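Local coordinates for protein glutathione S-transferase domain (Xanthobacter autotrophicus, PDB 4HZ2) that binds glutathione, forms a dimer of identical chains and probably acts as a glutathione transferase, at residues A90-F95 with E114-E119; G106-R111 with W170-G175. One frame throughout, in Å; residues are numbered along the deposited sequence.

Contact 1: residues A90-F95 with E114-E119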
loop_
_atom_site.group_PDB
_atom_site.type_symbol
_atom_site.label_atom_id
_atom_site.label_comp_id
_atom_site.label_asym_id
_atom_site.label_seq_id
_atom_site.Cartn_x
_atom_site.Cartn_y
_atom_site.Cartn_z
ATOM N N ALA B 90 0.527 -8.483 1.662
ATOM C CA ALA B 90 0.821 -9.142 2.964
ATOM C C ALA B 90 0.837 -10.648 2.785
ATOM O O ALA B 90 1.652 -11.334 3.397
ATOM C CB ALA B 90 -0.213 -8.746 4.031
ATOM N N ILE B 91 -0.037 -11.171 1.928
ATOM C CA ILE B 91 -0.028 -12.626 1.626
ATOM C C ILE B 91 1.284 -13.012 0.909
ATOM O O ILE B 91 1.904 -14.043 1.189
ATOM C CB ILE B 91 -1.261 -13.015 0.799
ATOM C CG1 ILE B 91 -2.510 -12.890 1.680
ATOM C CG2 ILE B 91 -1.146 -14.440 0.229
ATOM C CD1 ILE B 91 -3.819 -12.792 0.917
ATOM N N LEU B 92 1.754 -12.156 -0.004
ATOM C CA LEU B 92 3.041 -12.419 -0.634
ATOM C C LEU B 92 4.153 -12.462 0.405
ATOM O O LEU B 92 4.986 -13.357 0.381
ATOM C CB LEU B 92 3.402 -11.322 -1.649
ATOM C CG LEU B 92 2.679 -11.285 -3.022
ATOM C CD1 LEU B 92 2.983 -10.010 -3.841
ATOM C CD2 LEU B 92 2.923 -12.591 -3.830
ATOM N N LEU B 93 4.177 -11.486 1.306
ATOM C CA LEU B 93 5.188 -11.446 2.363
ATOM C C LEU B 93 5.088 -12.635 3.298
ATOM O O LEU B 93 6.092 -13.105 3.802
ATOM C CB LEU B 93 5.084 -10.136 3.162
ATOM C CG LEU B 93 5.597 -8.879 2.448
ATOM C CD1 LEU B 93 5.014 -7.639 3.131
ATOM C CD2 LEU B 93 7.126 -8.878 2.510
ATOM N N HIS B 94 3.881 -13.125 3.525
ATOM C CA HIS B 94 3.720 -14.162 4.544
ATOM C C HIS B 94 4.293 -15.494 4.055
ATOM O O HIS B 94 5.040 -16.201 4.786
ATOM C CB HIS B 94 2.222 -14.343 4.854
ATOM C CG HIS B 94 1.956 -15.413 5.859
ATOM N ND1 HIS B 94 2.018 -15.177 7.216
ATOM C CD2 HIS B 94 1.664 -16.734 5.710
ATOM C CE1 HIS B 94 1.742 -16.303 7.866
ATOM N NE2 HIS B 94 1.545 -17.266 6.978
ATOM N N PHE B 95 3.891 -15.871 2.840
ATOM C CA PHE B 95 4.342 -17.140 2.250
ATOM C C PHE B 95 5.737 -17.136 1.637
ATOM O O PHE B 95 6.344 -18.191 1.495
ATOM C CB PHE B 95 3.307 -17.667 1.263
ATOM C CG PHE B 95 2.026 -18.056 1.938
ATOM C CD1 PHE B 95 0.942 -17.184 1.926
ATOM C CD2 PHE B 95 1.937 -19.252 2.665
ATOM C CE1 PHE B 95 -0.230 -17.496 2.578
ATOM C CE2 PHE B 95 0.751 -19.579 3.328
ATOM C CZ PHE B 95 -0.346 -18.702 3.258
ATOM N N GLU B 114 9.537 -1.212 -0.588
ATOM C CA GLU B 114 9.284 0.027 -1.351
ATOM C C GLU B 114 8.451 -0.240 -2.596
ATOM O O GLU B 114 7.473 0.465 -2.863
ATOM C CB GLU B 114 10.597 0.722 -1.720
ATOM C CG GLU B 114 11.349 1.228 -0.514
ATOM C CD GLU B 114 12.688 1.816 -0.899
ATOM O OE1 GLU B 114 13.115 1.561 -2.058
ATOM O OE2 GLU B 114 13.320 2.500 -0.055
ATOM N N TRP B 115 8.823 -1.264 -3.359
ATOM C CA TRP B 115 8.044 -1.595 -4.548
ATOM C C TRP B 115 6.622 -2.057 -4.188
ATOM O O TRP B 115 5.675 -1.782 -4.939
ATOM C CB TRP B 115 8.745 -2.656 -5.412
ATOM C CG TRP B 115 9.935 -2.155 -6.099
ATOM C CD1 TRP B 115 11.234 -2.600 -5.953
ATOM C CD2 TRP B 115 9.963 -1.176 -7.157
ATOM N NE1 TRP B 115 12.074 -1.895 -6.813
ATOM C CE2 TRP B 115 11.305 -1.063 -7.589
ATOM C CE3 TRP B 115 8.981 -0.398 -7.788
ATOM C CZ2 TRP B 115 11.699 -0.149 -8.572
ATOM C CZ3 TRP B 115 9.375 0.505 -8.807
ATOM C CH2 TRP B 115 10.730 0.604 -9.184
ATOM N N LEU B 116 6.465 -2.773 -3.070
ATOM C CA LEU B 116 5.116 -3.227 -2.715
ATOM C C LEU B 116 4.212 -2.047 -2.351
ATOM O O LEU B 116 3.012 -2.075 -2.674
ATOM C CB LEU B 116 5.160 -4.213 -1.524
ATOM C CG LEU B 116 5.938 -5.514 -1.727
ATOM C CD1 LEU B 116 5.902 -6.350 -0.457
ATOM C CD2 LEU B 116 5.348 -6.322 -2.896
ATOM N N PHE B 117 4.740 -1.029 -1.649
ATOM C CA PHE B 117 3.902 0.118 -1.331
ATOM C C PHE B 117 3.674 1.007 -2.555
ATOM O O PHE B 117 2.563 1.538 -2.761
ATOM C CB PHE B 117 4.422 0.899 -0.098
ATOM C CG PHE B 117 4.276 0.127 1.164
ATOM C CD1 PHE B 117 3.016 -0.101 1.709
ATOM C CD2 PHE B 117 5.385 -0.408 1.771
ATOM C CE1 PHE B 117 2.852 -0.861 2.880
ATOM C CE2 PHE B 117 5.259 -1.184 2.934
ATOM C CZ PHE B 117 3.983 -1.400 3.497
ATOM N N PHE B 118 4.716 1.149 -3.382
ATOM C CA PHE B 118 4.524 1.783 -4.687
ATOM C C PHE B 118 3.407 1.108 -5.466
ATOM O O PHE B 118 2.522 1.773 -6.045
ATOM C CB PHE B 118 5.837 1.802 -5.499
ATOM C CG PHE B 118 5.653 2.109 -6.960
ATOM C CD1 PHE B 118 5.606 3.433 -7.415
ATOM C CD2 PHE B 118 5.602 1.072 -7.904
ATOM C CE1 PHE B 118 5.467 3.697 -8.776
ATOM C CE2 PHE B 118 5.464 1.335 -9.261
ATOM C CZ PHE B 118 5.423 2.659 -9.697
ATOM N N GLU B 119 3.423 -0.225 -5.479
ATOM C CA GLU B 119 2.396 -0.938 -6.208
ATOM C C GLU B 119 0.985 -0.573 -5.690
ATOM O O GLU B 119 0.046 -0.339 -6.465
ATOM C CB GLU B 119 2.636 -2.462 -6.177
ATOM C CG GLU B 119 1.700 -3.201 -7.089
ATOM C CD GLU B 119 0.503 -3.845 -6.351
ATOM O OE1 GLU B 119 0.495 -3.883 -5.106
ATOM O OE2 GLU B 119 -0.445 -4.312 -7.026
#
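At the interface between the thioredoxin-like N-terminal domain and the all-helical C-terminal domain of this glutathione transferase, Leu92 and Leu93 of helix 88-96 face Leu116 of helix 107-137. The meeting is purely apolar and is carried by Leu116, whose two methyl branches divide the work. Its CD1 comes up against the branch point of Leu93, with 3.9 Å between Leu116 CD1 and Leu93 CG, and lies equally near one methyl, 3.9 Å from Leu93 CD1. The other methyl of Leu93 is hardly farther off, so a single methyl group sits against the whole isopropyl end, and the two side chains run obliquely to each other. The second branch of Leu116 reaches toward Leu92 more loosely, CD2 standing 4.5 Å from Leu92 CD1. With chi1 -74° for Leu93 and -61° for Leu116, CG of each stands beside its backbone N, anti to the carbonyl carbon. All three leucines are buried. Ala182 of helix 178-187 touches both Leu92 and Leu116, while Lys36 and Ile40 of helix 32-43 pack on Leu92. Near the leucines, Glu119 forms a salt bridge with Lys36 NZ through OE2 and accepts a hydrogen bond from Asn89 ND2 at OE1. On the dimer side, Phe117 stacks on Phe117 of the second subunit. The contact joins the last helix of the thioredoxin-like domain to the first helix of the C-terminal domain, the domain interface of the cytosolic glutathione transferase fold.

Contact 2: residues G106-R111 with W170-G175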
loop_
_atom_site.group_PDB
_atom_site.type_symbol
_atom_site.label_atom_id
_atom_site.label_comp_id
_atom_site.label_asym_id
_atom_site.label_seq_id
_atom_site.Cartn_x
_atom_site.Cartn_y
_atom_site.Cartn_z
ATOM N N GLY B 106 17.092 -6.068 5.748
ATOM C CA GLY B 106 18.268 -5.355 5.258
ATOM C C GLY B 106 17.850 -4.603 4.016
ATOM O O GLY B 106 16.652 -4.531 3.701
ATOM N N LEU B 107 18.829 -4.072 3.288
ATOM C CA LEU B 107 18.565 -3.218 2.130
ATOM C C LEU B 107 17.694 -3.913 1.110
ATOM O O LEU B 107 16.765 -3.292 0.587
ATOM C CB LEU B 107 19.875 -2.780 1.455
ATOM C CG LEU B 107 19.734 -1.855 0.245
ATOM C CD1 LEU B 107 19.143 -0.519 0.672
ATOM C CD2 LEU B 107 21.069 -1.659 -0.467
ATOM N N ALA B 108 17.977 -5.190 0.807
ATOM C CA ALA B 108 17.214 -5.863 -0.238
ATOM C C ALA B 108 15.734 -5.995 0.175
ATOM O O ALA B 108 14.814 -5.768 -0.644
ATOM C CB ALA B 108 17.806 -7.226 -0.604
ATOM N N ARG B 109 15.471 -6.377 1.414
ATOM C CA ARG B 109 14.088 -6.494 1.885
ATOM C C ARG B 109 13.400 -5.126 1.838
ATOM O O ARG B 109 12.228 -4.998 1.466
ATOM C CB ARG B 109 14.087 -7.018 3.314
ATOM C CG ARG B 109 12.720 -7.030 3.944
ATOM C CD ARG B 109 11.829 -8.095 3.333
ATOM N NE ARG B 109 10.842 -8.542 4.308
ATOM C CZ ARG B 109 11.018 -9.573 5.126
ATOM N NH1 ARG B 109 12.143 -10.279 5.085
ATOM N NH2 ARG B 109 10.065 -9.905 5.988
ATOM N N THR B 110 14.143 -4.092 2.253
ATOM C CA THR B 110 13.567 -2.752 2.218
ATOM C C THR B 110 13.220 -2.319 0.791
ATOM O O THR B 110 12.149 -1.717 0.551
ATOM C CB THR B 110 14.478 -1.751 2.903
ATOM O OG1 THR B 110 14.419 -2.007 4.302
ATOM C CG2 THR B 110 14.024 -0.314 2.649
ATOM N N ARG B 111 14.106 -2.630 -0.159
ATOM C CA ARG B 111 13.792 -2.332 -1.567
ATOM C C ARG B 111 12.535 -3.064 -2.018
ATOM O O ARG B 111 11.704 -2.496 -2.749
ATOM C CB ARG B 111 14.953 -2.644 -2.506
ATOM C CG ARG B 111 16.168 -1.774 -2.239
ATOM C CD ARG B 111 15.832 -0.307 -2.423
ATOM N NE ARG B 111 17.042 0.512 -2.376
ATOM C CZ ARG B 111 17.072 1.759 -1.921
ATOM N NH1 ARG B 111 15.944 2.314 -1.496
ATOM N NH2 ARG B 111 18.225 2.437 -1.910
ATOM N N TRP B 170 15.835 -6.974 -12.897
ATOM C CA TRP B 170 14.889 -7.293 -11.816
ATOM C C TRP B 170 14.636 -6.072 -10.952
ATOM O O TRP B 170 15.474 -5.171 -10.878
ATOM C CB TRP B 170 15.458 -8.427 -10.947
ATOM C CG TRP B 170 15.804 -9.630 -11.745
ATOM C CD1 TRP B 170 17.067 -10.107 -12.021
ATOM C CD2 TRP B 170 14.882 -10.550 -12.371
ATOM N NE1 TRP B 170 16.983 -11.260 -12.785
ATOM C CE2 TRP B 170 15.656 -11.555 -13.007
ATOM C CE3 TRP B 170 13.486 -10.609 -12.474
ATOM C CZ2 TRP B 170 15.074 -12.598 -13.737
ATOM C CZ3 TRP B 170 12.903 -11.663 -13.188
ATOM C CH2 TRP B 170 13.696 -12.631 -13.818
ATOM N N LEU B 171 13.500 -6.039 -10.256
ATOM C CA LEU B 171 13.183 -4.873 -9.420
ATOM C C LEU B 171 14.136 -4.681 -8.212
ATOM O O LEU B 171 14.389 -3.547 -7.795
ATOM C CB LEU B 171 11.726 -4.893 -8.950
ATOM C CG LEU B 171 10.719 -4.618 -10.085
ATOM C CD1 LEU B 171 9.291 -4.773 -9.531
ATOM C CD2 LEU B 171 10.926 -3.234 -10.717
ATOM N N VAL B 172 14.665 -5.774 -7.669
ATOM C CA VAL B 172 15.536 -5.719 -6.481
ATOM C C VAL B 172 16.717 -6.671 -6.617
ATOM O O VAL B 172 16.528 -7.831 -6.993
ATOM C CB VAL B 172 14.774 -6.130 -5.199
ATOM C CG1 VAL B 172 15.716 -6.104 -3.998
ATOM C CG2 VAL B 172 13.573 -5.219 -4.997
ATOM N N GLY B 173 17.916 -6.187 -6.287
ATOM C CA GLY B 173 19.082 -7.034 -6.303
ATOM C C GLY B 173 19.329 -7.666 -7.655
ATOM O O GLY B 173 19.126 -7.016 -8.686
ATOM N N GLU B 174 19.780 -8.928 -7.640
ATOM C CA GLU B 174 20.241 -9.638 -8.826
ATOM C C GLU B 174 19.356 -10.831 -9.239
ATOM O O GLU B 174 19.761 -11.678 -10.039
ATOM C CB GLU B 174 21.709 -10.053 -8.625
ATOM C CG GLU B 174 22.577 -8.805 -8.447
ATOM C CD GLU B 174 24.047 -9.088 -8.373
ATOM O OE1 GLU B 174 24.420 -10.274 -8.487
ATOM O OE2 GLU B 174 24.816 -8.113 -8.201
ATOM N N GLY B 175 18.140 -10.886 -8.695
ATOM C CA GLY B 175 17.214 -11.955 -9.039
ATOM C C GLY B 175 15.765 -11.585 -8.738
ATOM O O GLY B 175 15.500 -10.556 -8.116
#
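The first turn of helix 107-137, led in by Gly106 at the N-cap, lies beside a type II' beta turn from Val172 to Gly175, with CA atoms 6.5 Å apart between Ala108 and Gly173 and 6.2 Å between Arg111 and Val172. Val172 meets the helix with both of its methyls. CG1, anti to the backbone N (chi1 178°), rests 3.5 Å from the carbonyl oxygen Ala108 O and 4.1 Å from Ala108 CB. CG2 lies 3.8 Å from Arg111 C. Arg111 CB is 3.8 Å from both Val172 CG1 and Val172 CG2, so the forked side chain covers nearly one helical turn, from Ala108 to Arg111. Beyond CB the arginine chain bends at chi2 (-60°) and leads away from the turn; its NH1 forms a salt bridge with Glu114 OE1 and a hydrogen bond to Ala84 O of the second subunit. Val112 and Trp115 of the same helix, and Ala179 of helix 178-187, also touch Val172. Gly173, at positive phi (58°), occupies the second position of the turn, where type II' turns commonly carry glycine. The contact thus joins the start of the long helix of the C-terminal domain to the loop leading into helix 178-187, within the helical bundle of the glutathione transferase fold.

How the contacts relate
Helix 107-137 serves both contacts, whose centres are 12 Å apart: contact 2 uses its first turn, and contact 1 lies farther along it. Trp115 bridges them, its NE1 making a weak hydrogen bond to Leu171 O at 3.0 Å while its CD1 packs 3.6 Å from Val172 CG2. Contact 1 is the nearer to bound glutathione: the Leu92 side chain is about 8 Å from it and about 6 Å from that of Ser88, a glutathione-binding residue, and the Leu116 side chain is about 6 Å from that of Gln120, another such residue, whereas the Arg111 side chain lies about 12 Å from the ligand. Both contacts also border the second subunit.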